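Side-chain contacts in Serine/threonine-protein phosphatase 2A regulatory subunit B'' subunit alpha (Homo sapiens, PDB 4I5J), which binds calcium through an EF-hand and serves as a regulatory B'' subunit of protein phosphatase 2A, perhaps modulating its substrate selectivity, activity and localization: residues S58-T63 with D108-E113; V64-F69 with S172-V177; Y116-K121 with W178-E183. All coordinates share one frame; numbering follows the deposited sequence.

Contact 1 (S58-T63 with D108-E113); sequences SRYITT and DYFSYE
The ring of Tyr60 overlaps part of the Tyr112 ring at a slant, CD1 of Tyr60 lying 3.7 Å from CD1 of Tyr112. The pair is oblique, its two planes turned 32° against each other and the ring centroids 5.7 Å apart. A chi1 of 171° swings the Tyr60 ring out beside its carbonyl carbon, and this carries the hydroxyl on to the turn ahead of Tyr112. There Tyr60 OH donates to Phe110 O; at 2.4 Å from OH to O the modelled bond is very short, and its exact length is doubtful. The carbonyl oxygen lies in the plane of the Tyr60 ring, at its edge.

Helix 54-72, part of the EF-hand domain sequence at the N-terminal side of the chain, is thereby joined to the start of helix 112-125. Ser111 is the N-cap of that second helix, its OG bonded to His114 N. A phenylalanine here in place of Tyr60 would probably keep the ring overlap but leave the carbonyl of the buried Phe110 without this donor.

Phe110 also touches the hydroxyl, its CB and CD2 both 3.8 Å from Tyr60 OH, which sits at the edge of the Phe110 ring and in its plane; that ring packs on Leu94 and Leu97 of helix 90-97. Leu47 and Leu50 also pack on Tyr60, and Phe49 meets Tyr112 edge-to-face.

Contact 2 (V64-F69 with S172-V177); sequences VIQRIF and SYADFV
In what looks like an EF-hand pair, with strands 133-134 and 170-171 forming the short antiparallel sheet between its two loops, helix 173-184 is the exiting helix of the second hand; through Ala174 and Val177 it rests on Gln66 of helix 54-72. The short helical segments approach to 9.5 Å between axes and cross at -45°.

Gln66 is the largest single contributor. Its CB meets Val177 CG1 at 3.8 Å, and beyond CB the chain bends sharply at chi2 (-33°), a torsion well away from a staggered value. The bend brings the carboxamide under the methyl of Ala174, whose CB stands 3.7 Å from Gln66 CD and almost as close to OE1 and NE2 of the same amide. The methyl thus lies over the amide plane, not beside it.

The polar atoms of Gln66 are engaged elsewhere: NE2 bonds to Gln30 OE1 and Thr62 O, and OE1 accepts from Trp178 NE1. Gripped at both ends, the amide is held from rotating beneath the methyl. Arg67 adds a looser touch, its CG 4.4 Å from Val177 CG1, while its guanidinium reaches off to Thr107 O.

Helix 173-184 starts beside this contact with Ser172 as its N-cap, Asp175 N donating to Ser172 OG over 3.2 Å in a nearly straight bond, 170° at the hydrogen.

Contact 3 (Y116-K121 with W178-E183); sequences YVIYCK and WFLISE
Along 116-121 the first side chain to touch is Ile118, and the methyl CD1 of Leu180 is pressed against its base. That methyl is 3.9 Å from Ile118 CA and 4.0 Å from Ile118 CG2, with CG1 only slightly farther, so it nestles against the root of the branched side chain and not against its far end. The Ile118 side chain itself carries on to Thr63 of helix 54-72 and to Tyr173 and Val177, making it a meeting point of three helices.

Tyr119, next in sequence, packs on helix 54-72 instead. Lys121, three residues on from Ile118, meets the same methyl: Lys121 CD is 3.6 Å from Leu180 CD1, and Lys121 CB is 4.0 Å from it. The lysine chain is extended beyond CG, crosses the leucine at about a right angle and offers it CB and CD.

Helix 112-125 and helix 173-184 are probably the entering helix of the first hand and the exiting helix of the second in an EF-hand pair, and this contact ties those outer helices together. On the second helix, chi1 -173° and chi2 164° together extend Leu180 and put CD1 against Ile118 and Lys121; Tyr141 from a loop packs on Leu180 and Lys121 as well, and Phe176 touches the lysine from one turn earlier. The ammonium of Lys121 goes past this apolar patch to a salt bridge with Glu184. The neighbouring Glu183 has the same charge to offer, but its OE2 stays 6.9 Å from Lys121 NZ, too far for contact.

Three helices share these contacts in pairs: 54-72 with the start of 112-125 and the turn before it in contact 1, 54-72 with 173-184 in contact 2, and 112-125 with 173-184 in contact 3, closing a triangle. Contacts 1 and 3 are buried, contact 2 only partly so, although contact 1 lies farther from the centre of the chain. Their chemistry differs: aromatic rings and a hydroxyl-to-carbonyl bond in contact 1, an amide packed on aliphatic groups in contact 2, purely apolar touching in contact 3. Thr63 OG1 probably bonds to Tyr173 OH, 2.6 Å away, joining contacts 1 and 2. All three lie away from the calcium site.

Contact 1 (S58-T63 with D108-E113)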
loop_
_atom_site.group_PDB
_atom_site.type_symbol
_atom_site.label_atom_id
_atom_site.label_comp_id
_atom_site.label_asym_id
_atom_site.label_seq_id
_atom_site.Cartn_x
_atom_site.Cartn_y
_atom_site.Cartn_z
ATOM N N SER A 58 1.662 -12.854 -16.442
ATOM C CA SER A 58 2.766 -12.336 -15.630
ATOM C C SER A 58 2.334 -11.249 -14.682
ATOM O O SER A 58 2.704 -11.275 -13.509
ATOM C CB SER A 58 3.888 -11.790 -16.507
ATOM O OG SER A 58 4.472 -12.854 -17.214
ATOM N N ARG A 59 1.584 -10.281 -15.206
ATOM C CA ARG A 59 1.045 -9.197 -14.404
ATOM C C ARG A 59 0.157 -9.677 -13.254
ATOM O O ARG A 59 0.180 -9.092 -12.174
ATOM C CB ARG A 59 0.257 -8.228 -15.290
ATOM C CG ARG A 59 1.127 -7.403 -16.206
ATOM C CD ARG A 59 2.100 -6.559 -15.420
ATOM N NE ARG A 59 2.779 -5.600 -16.283
ATOM C CZ ARG A 59 3.970 -5.073 -16.016
ATOM N NH1 ARG A 59 4.628 -5.420 -14.914
ATOM N NH2 ARG A 59 4.511 -4.201 -16.861
ATOM N N TYR A 60 -0.648 -10.710 -13.494
ATOM C CA TYR A 60 -1.539 -11.237 -12.452
ATOM C C TYR A 60 -0.716 -11.826 -11.311
ATOM O O TYR A 60 -0.940 -11.517 -10.145
ATOM C CB TYR A 60 -2.513 -12.286 -13.017
ATOM C CG TYR A 60 -3.292 -12.996 -11.939
ATOM C CD1 TYR A 60 -4.352 -12.373 -11.298
ATOM C CD2 TYR A 60 -2.944 -14.281 -11.537
ATOM C CE1 TYR A 60 -5.062 -13.025 -10.278
ATOM C CE2 TYR A 60 -3.644 -14.941 -10.525
ATOM C CZ TYR A 60 -4.701 -14.315 -9.911
ATOM O OH TYR A 60 -5.388 -14.977 -8.921
ATOM N N ILE A 61 0.261 -12.654 -11.653
ATOM C CA ILE A 61 1.143 -13.235 -10.660
ATOM C C ILE A 61 1.917 -12.165 -9.875
ATOM O O ILE A 61 1.980 -12.215 -8.643
ATOM C CB ILE A 61 2.084 -14.247 -11.308
ATOM C CG1 ILE A 61 1.260 -15.448 -11.807
ATOM C CG2 ILE A 61 3.171 -14.682 -10.318
ATOM C CD1 ILE A 61 2.072 -16.473 -12.565
ATOM N N THR A 62 2.470 -11.183 -10.579
ATOM C CA THR A 62 3.164 -10.076 -9.925
ATOM C C THR A 62 2.236 -9.376 -8.942
ATOM O O THR A 62 2.626 -9.027 -7.817
ATOM C CB THR A 62 3.608 -9.030 -10.966
ATOM O OG1 THR A 62 4.640 -9.575 -11.798
ATOM C CG2 THR A 62 4.126 -7.766 -10.272
ATOM N N THR A 63 0.988 -9.176 -9.373
ATOM C CA THR A 63 0.029 -8.433 -8.572
ATOM C C THR A 63 -0.395 -9.219 -7.334
ATOM O O THR A 63 -0.459 -8.655 -6.237
ATOM C CB THR A 63 -1.188 -8.044 -9.399
ATOM O OG1 THR A 63 -0.758 -7.228 -10.499
ATOM C CG2 THR A 63 -2.181 -7.270 -8.560
ATOM N N ASP A 108 -9.474 -11.697 -1.070
ATOM C CA ASP A 108 -8.140 -11.484 -0.519
ATOM C C ASP A 108 -7.127 -12.101 -1.470
ATOM O O ASP A 108 -7.270 -13.256 -1.845
ATOM C CB ASP A 108 -7.990 -12.112 0.862
ATOM C CG ASP A 108 -8.915 -11.491 1.897
ATOM O OD1 ASP A 108 -9.158 -10.267 1.844
ATOM O OD2 ASP A 108 -9.393 -12.242 2.768
ATOM N N TYR A 109 -6.128 -11.307 -1.863
ATOM C CA TYR A 109 -4.978 -11.745 -2.668
ATOM C C TYR A 109 -5.290 -12.061 -4.115
ATOM O O TYR A 109 -4.692 -11.465 -4.998
ATOM C CB TYR A 109 -4.235 -12.945 -2.056
ATOM C CG TYR A 109 -3.989 -12.820 -0.573
ATOM C CD1 TYR A 109 -4.673 -13.634 0.313
ATOM C CD2 TYR A 109 -3.089 -11.883 -0.058
ATOM C CE1 TYR A 109 -4.484 -13.540 1.659
ATOM C CE2 TYR A 109 -2.901 -11.765 1.329
ATOM C CZ TYR A 109 -3.621 -12.607 2.171
ATOM O OH TYR A 109 -3.483 -12.582 3.536
ATOM N N PHE A 110 -6.223 -12.990 -4.352
ATOM C CA PHE A 110 -6.293 -13.706 -5.629
ATOM C C PHE A 110 -7.212 -13.193 -6.713
ATOM O O PHE A 110 -7.079 -13.614 -7.871
ATOM C CB PHE A 110 -6.625 -15.179 -5.383
ATOM C CG PHE A 110 -5.503 -15.923 -4.756
ATOM C CD1 PHE A 110 -5.482 -16.146 -3.392
ATOM C CD2 PHE A 110 -4.439 -16.359 -5.525
ATOM C CE1 PHE A 110 -4.421 -16.808 -2.806
ATOM C CE2 PHE A 110 -3.377 -17.040 -4.945
ATOM C CZ PHE A 110 -3.361 -17.254 -3.590
ATOM N N SER A 111 -8.151 -12.331 -6.344
ATOM C CA SER A 111 -9.214 -11.914 -7.254
ATOM C C SER A 111 -8.673 -11.430 -8.566
ATOM O O SER A 111 -7.777 -10.583 -8.573
ATOM C CB SER A 111 -10.003 -10.777 -6.637
ATOM O OG SER A 111 -10.881 -10.190 -7.585
ATOM N N TYR A 112 -9.210 -11.955 -9.673
ATOM C CA TYR A 112 -8.780 -11.506 -10.991
ATOM C C TYR A 112 -9.333 -10.132 -11.301
ATOM O O TYR A 112 -8.625 -9.286 -11.863
ATOM C CB TYR A 112 -9.171 -12.482 -12.124
ATOM C CG TYR A 112 -8.492 -12.069 -13.405
ATOM C CD1 TYR A 112 -7.187 -12.452 -13.664
ATOM C CD2 TYR A 112 -9.127 -11.223 -14.313
ATOM C CE1 TYR A 112 -6.538 -12.048 -14.821
ATOM C CE2 TYR A 112 -8.498 -10.810 -15.448
ATOM C CZ TYR A 112 -7.204 -11.223 -15.708
ATOM O OH TYR A 112 -6.584 -10.809 -16.866
ATOM N N GLU A 113 -10.597 -9.916 -10.942
ATOM C CA GLU A 113 -11.260 -8.625 -11.120
ATOM C C GLU A 113 -10.482 -7.500 -10.443
ATOM O O GLU A 113 -10.367 -6.391 -10.978
ATOM C CB GLU A 113 -12.668 -8.656 -10.508
ATOM C CG GLU A 113 -13.743 -9.320 -11.362
ATOM C CD GLU A 113 -15.039 -9.596 -10.594
ATOM O OE1 GLU A 113 -15.082 -9.367 -9.363
ATOM O OE2 GLU A 113 -16.019 -10.049 -11.224
#

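Contact 2 (V64-F69 with S172-V177)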
loop_
_atom_site.group_PDB
_atom_site.type_symbol
_atom_site.label_atom_id
_atom_site.label_comp_id
_atom_site.label_asym_id
_atom_site.label_seq_id
_atom_site.Cartn_x
_atom_site.Cartn_y
_atom_site.Cartn_z
ATOM N N VAL A 64 -0.657 -10.519 -7.495
ATOM C CA VAL A 64 -1.034 -11.338 -6.347
ATOM C C VAL A 64 0.120 -11.398 -5.356
ATOM O O VAL A 64 -0.081 -11.323 -4.132
ATOM C CB VAL A 64 -1.435 -12.774 -6.746
ATOM C CG1 VAL A 64 -1.678 -13.639 -5.482
ATOM C CG2 VAL A 64 -2.672 -12.747 -7.638
ATOM N N ILE A 65 1.335 -11.537 -5.872
ATOM C CA ILE A 65 2.484 -11.557 -4.972
ATOM C C ILE A 65 2.616 -10.221 -4.209
ATOM O O ILE A 65 2.860 -10.234 -3.013
ATOM C CB ILE A 65 3.771 -11.965 -5.694
ATOM C CG1 ILE A 65 3.613 -13.396 -6.194
ATOM C CG2 ILE A 65 4.993 -11.867 -4.759
ATOM C CD1 ILE A 65 4.778 -13.915 -6.968
ATOM N N GLN A 66 2.401 -9.078 -4.873
ATOM C CA GLN A 66 2.499 -7.801 -4.170
ATOM C C GLN A 66 1.463 -7.781 -3.072
ATOM O O GLN A 66 1.754 -7.362 -1.956
ATOM C CB GLN A 66 2.289 -6.588 -5.110
ATOM C CG GLN A 66 3.366 -6.422 -6.155
ATOM C CD GLN A 66 4.717 -6.877 -5.646
ATOM O OE1 GLN A 66 5.268 -6.306 -4.703
ATOM N NE2 GLN A 66 5.244 -7.929 -6.250
ATOM N N ARG A 67 0.262 -8.271 -3.381
ATOM C CA ARG A 67 -0.835 -8.274 -2.406
ATOM C C ARG A 67 -0.544 -9.180 -1.215
ATOM O O ARG A 67 -0.908 -8.864 -0.084
ATOM C CB ARG A 67 -2.167 -8.663 -3.056
ATOM C CG ARG A 67 -2.655 -7.623 -4.082
ATOM C CD ARG A 67 -4.078 -7.920 -4.508
ATOM N NE ARG A 67 -5.019 -7.747 -3.397
ATOM C CZ ARG A 67 -6.304 -8.100 -3.445
ATOM N NH1 ARG A 67 -6.787 -8.665 -4.541
ATOM N NH2 ARG A 67 -7.098 -7.907 -2.396
ATOM N N ILE A 68 0.108 -10.302 -1.469
ATOM C CA ILE A 68 0.504 -11.206 -0.392
ATOM C C ILE A 68 1.471 -10.442 0.523
ATOM O O ILE A 68 1.234 -10.318 1.729
ATOM C CB ILE A 68 1.182 -12.488 -0.960
ATOM C CG1 ILE A 68 0.146 -13.467 -1.534
ATOM C CG2 ILE A 68 1.974 -13.208 0.133
ATOM C CD1 ILE A 68 0.764 -14.557 -2.472
ATOM N N PHE A 69 2.530 -9.873 -0.048
ATOM C CA PHE A 69 3.499 -9.156 0.779
ATOM C C PHE A 69 2.920 -7.943 1.449
ATOM O O PHE A 69 3.263 -7.635 2.603
ATOM C CB PHE A 69 4.771 -8.824 -0.003
ATOM C CG PHE A 69 5.695 -9.988 -0.098
ATOM C CD1 PHE A 69 5.354 -11.091 -0.877
ATOM C CD2 PHE A 69 6.839 -10.045 0.670
ATOM C CE1 PHE A 69 6.186 -12.199 -0.936
ATOM C CE2 PHE A 69 7.668 -11.152 0.613
ATOM C CZ PHE A 69 7.331 -12.225 -0.198
ATOM N N SER A 172 7.588 1.553 -10.456
ATOM C CA SER A 172 7.361 0.324 -11.209
ATOM C C SER A 172 5.922 -0.116 -11.046
ATOM O O SER A 172 5.183 0.427 -10.210
ATOM C CB SER A 172 8.279 -0.791 -10.709
ATOM O OG SER A 172 7.948 -1.126 -9.365
ATOM N N TYR A 173 5.530 -1.118 -11.826
ATOM C CA TYR A 173 4.206 -1.712 -11.686
ATOM C C TYR A 173 3.963 -2.237 -10.256
ATOM O O TYR A 173 2.896 -2.011 -9.657
ATOM C CB TYR A 173 3.988 -2.855 -12.716
ATOM C CG TYR A 173 2.618 -3.456 -12.532
ATOM C CD1 TYR A 173 1.486 -2.807 -13.009
ATOM C CD2 TYR A 173 2.445 -4.629 -11.813
ATOM C CE1 TYR A 173 0.212 -3.348 -12.819
ATOM C CE2 TYR A 173 1.181 -5.170 -11.614
ATOM C CZ TYR A 173 0.078 -4.526 -12.112
ATOM O OH TYR A 173 -1.164 -5.061 -11.863
ATOM N N ALA A 174 4.952 -2.944 -9.713
ATOM C CA ALA A 174 4.802 -3.578 -8.406
ATOM C C ALA A 174 4.580 -2.517 -7.352
ATOM O O ALA A 174 3.669 -2.614 -6.522
ATOM C CB ALA A 174 6.038 -4.422 -8.075
ATOM N N ASP A 175 5.409 -1.482 -7.384
ATOM C CA ASP A 175 5.252 -0.393 -6.438
ATOM C C ASP A 175 3.952 0.388 -6.609
ATOM O O ASP A 175 3.434 0.968 -5.653
ATOM C CB ASP A 175 6.460 0.521 -6.499
ATOM C CG ASP A 175 7.625 -0.047 -5.720
ATOM O OD1 ASP A 175 7.395 -0.624 -4.615
ATOM O OD2 ASP A 175 8.753 0.074 -6.207
ATOM N N PHE A 176 3.430 0.415 -7.828
ATOM C CA PHE A 176 2.154 1.064 -8.062
ATOM C C PHE A 176 1.048 0.315 -7.321
ATOM O O PHE A 176 0.136 0.936 -6.772
ATOM C CB PHE A 176 1.829 1.138 -9.555
ATOM C CG PHE A 176 0.477 1.705 -9.822
ATOM C CD1 PHE A 176 0.221 3.043 -9.569
ATOM C CD2 PHE A 176 -0.545 0.901 -10.257
ATOM C CE1 PHE A 176 -1.030 3.577 -9.790
ATOM C CE2 PHE A 176 -1.807 1.425 -10.500
ATOM C CZ PHE A 176 -2.052 2.767 -10.250
ATOM N N VAL A 177 1.131 -1.016 -7.311
ATOM C CA VAL A 177 0.187 -1.833 -6.540
ATOM C C VAL A 177 0.084 -1.376 -5.084
ATOM O O VAL A 177 -1.022 -1.202 -4.560
ATOM C CB VAL A 177 0.510 -3.346 -6.628
ATOM C CG1 VAL A 177 -0.536 -4.149 -5.864
ATOM C CG2 VAL A 177 0.504 -3.809 -8.111
#

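Contact 3 (Y116-K121 with W178-E183)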
loop_
_atom_site.group_PDB
_atom_site.type_symbol
_atom_site.label_atom_id
_atom_site.label_comp_id
_atom_site.label_asym_id
_atom_site.label_seq_id
_atom_site.Cartn_x
_atom_site.Cartn_y
_atom_site.Cartn_z
ATOM N N TYR A 116 -7.419 -6.718 -12.420
ATOM C CA TYR A 116 -7.605 -6.020 -13.686
ATOM C C TYR A 116 -7.910 -4.543 -13.448
ATOM O O TYR A 116 -7.468 -3.682 -14.206
ATOM C CB TYR A 116 -8.678 -6.700 -14.545
ATOM C CG TYR A 116 -8.767 -6.154 -15.953
ATOM C CD1 TYR A 116 -7.665 -6.176 -16.809
ATOM C CD2 TYR A 116 -9.962 -5.638 -16.438
ATOM C CE1 TYR A 116 -7.769 -5.677 -18.142
ATOM C CE2 TYR A 116 -10.069 -5.138 -17.734
ATOM C CZ TYR A 116 -8.972 -5.159 -18.580
ATOM O OH TYR A 116 -9.105 -4.661 -19.854
ATOM N N VAL A 117 -8.646 -4.249 -12.378
ATOM C CA VAL A 117 -8.868 -2.860 -11.979
ATOM C C VAL A 117 -7.524 -2.167 -11.788
ATOM O O VAL A 117 -7.289 -1.077 -12.343
ATOM C CB VAL A 117 -9.721 -2.766 -10.685
ATOM C CG1 VAL A 117 -9.686 -1.351 -10.106
ATOM C CG2 VAL A 117 -11.153 -3.195 -10.967
ATOM N N ILE A 118 -6.636 -2.809 -11.030
ATOM C CA ILE A 118 -5.292 -2.262 -10.784
ATOM C C ILE A 118 -4.505 -2.100 -12.093
ATOM O O ILE A 118 -3.870 -1.073 -12.316
ATOM C CB ILE A 118 -4.496 -3.155 -9.809
ATOM C CG1 ILE A 118 -5.210 -3.243 -8.469
ATOM C CG2 ILE A 118 -3.087 -2.605 -9.570
ATOM C CD1 ILE A 118 -4.529 -4.179 -7.492
ATOM N N TYR A 119 -4.565 -3.099 -12.973
ATOM C CA TYR A 119 -3.846 -3.028 -14.246
ATOM C C TYR A 119 -4.316 -1.863 -15.113
ATOM O O TYR A 119 -3.506 -1.145 -15.704
ATOM C CB TYR A 119 -3.961 -4.345 -15.043
ATOM C CG TYR A 119 -3.156 -4.316 -16.332
ATOM C CD1 TYR A 119 -1.869 -4.842 -16.373
ATOM C CD2 TYR A 119 -3.663 -3.731 -17.503
ATOM C CE1 TYR A 119 -1.115 -4.811 -17.538
ATOM C CE2 TYR A 119 -2.902 -3.689 -18.669
ATOM C CZ TYR A 119 -1.630 -4.235 -18.673
ATOM O OH TYR A 119 -0.857 -4.192 -19.805
ATOM N N CYS A 120 -5.626 -1.694 -15.238
ATOM C CA CYS A 120 -6.137 -0.602 -16.062
ATOM C C CYS A 120 -5.763 0.761 -15.525
ATOM O O CYS A 120 -5.499 1.693 -16.299
ATOM C CB CYS A 120 -7.651 -0.700 -16.226
ATOM S SG CYS A 120 -8.111 -2.201 -17.137
ATOM N N LYS A 121 -5.758 0.886 -14.200
ATOM C CA LYS A 121 -5.383 2.141 -13.595
ATOM C C LYS A 121 -3.919 2.427 -13.874
ATOM O O LYS A 121 -3.567 3.560 -14.193
ATOM C CB LYS A 121 -5.693 2.158 -12.103
ATOM C CG LYS A 121 -7.173 2.428 -11.818
ATOM C CD LYS A 121 -7.471 2.357 -10.326
ATOM C CE LYS A 121 -8.949 2.582 -10.041
ATOM N NZ LYS A 121 -9.296 2.232 -8.625
ATOM N N TRP A 178 1.229 -1.149 -4.439
ATOM C CA TRP A 178 1.261 -0.707 -3.039
ATOM C C TRP A 178 0.687 0.675 -2.893
ATOM O O TRP A 178 -0.088 0.937 -1.972
ATOM C CB TRP A 178 2.707 -0.679 -2.532
ATOM C CG TRP A 178 3.266 -2.043 -2.287
ATOM C CD1 TRP A 178 3.553 -2.988 -3.232
ATOM C CD2 TRP A 178 3.609 -2.622 -1.025
ATOM N NE1 TRP A 178 4.048 -4.117 -2.638
ATOM C CE2 TRP A 178 4.090 -3.927 -1.282
ATOM C CE3 TRP A 178 3.549 -2.178 0.298
ATOM C CZ2 TRP A 178 4.530 -4.777 -0.278
ATOM C CZ3 TRP A 178 3.977 -3.043 1.312
ATOM C CH2 TRP A 178 4.463 -4.326 1.010
ATOM N N PHE A 179 1.090 1.578 -3.785
ATOM C CA PHE A 179 0.490 2.898 -3.819
ATOM C C PHE A 179 -1.026 2.814 -3.972
ATOM O O PHE A 179 -1.764 3.355 -3.149
ATOM C CB PHE A 179 1.047 3.755 -4.965
ATOM C CG PHE A 179 0.243 4.995 -5.203
ATOM C CD1 PHE A 179 0.403 6.102 -4.380
ATOM C CD2 PHE A 179 -0.711 5.046 -6.217
ATOM C CE1 PHE A 179 -0.359 7.244 -4.568
ATOM C CE2 PHE A 179 -1.481 6.189 -6.420
ATOM C CZ PHE A 179 -1.308 7.289 -5.598
ATOM N N LEU A 180 -1.498 2.147 -5.027
ATOM C CA LEU A 180 -2.938 2.122 -5.298
ATOM C C LEU A 180 -3.737 1.601 -4.099
ATOM O O LEU A 180 -4.717 2.237 -3.694
ATOM C CB LEU A 180 -3.259 1.308 -6.558
ATOM C CG LEU A 180 -4.708 1.319 -7.061
ATOM C CD1 LEU A 180 -4.796 0.801 -8.498
ATOM C CD2 LEU A 180 -5.604 0.435 -6.232
ATOM N N ILE A 181 -3.337 0.449 -3.554
ATOM C CA ILE A 181 -4.054 -0.142 -2.425
ATOM C C ILE A 181 -4.077 0.810 -1.229
ATOM O O ILE A 181 -5.093 0.947 -0.535
ATOM C CB ILE A 181 -3.456 -1.505 -2.034
ATOM C CG1 ILE A 181 -3.600 -2.481 -3.208
ATOM C CG2 ILE A 181 -4.153 -2.065 -0.789
ATOM C CD1 ILE A 181 -2.928 -3.822 -2.984
ATOM N N SER A 182 -2.961 1.505 -1.015
ATOM C CA SER A 182 -2.826 2.375 0.143
ATOM C C SER A 182 -3.604 3.666 -0.035
ATOM O O SER A 182 -4.079 4.255 0.939
ATOM C CB SER A 182 -1.347 2.668 0.390
ATOM O OG SER A 182 -0.686 1.452 0.720
ATOM N N GLU A 183 -3.724 4.115 -1.284
ATOM C CA GLU A 183 -4.422 5.361 -1.555
ATOM C C GLU A 183 -5.932 5.155 -1.407
ATOM O O GLU A 183 -6.650 6.014 -0.887
ATOM C CB GLU A 183 -4.050 5.889 -2.940
ATOM C CG GLU A 183 -4.375 7.364 -3.160
ATOM C CD GLU A 183 -5.735 7.551 -3.788
ATOM O OE1 GLU A 183 -6.150 8.716 -3.970
ATOM O OE2 GLU A 183 -6.385 6.529 -4.108
#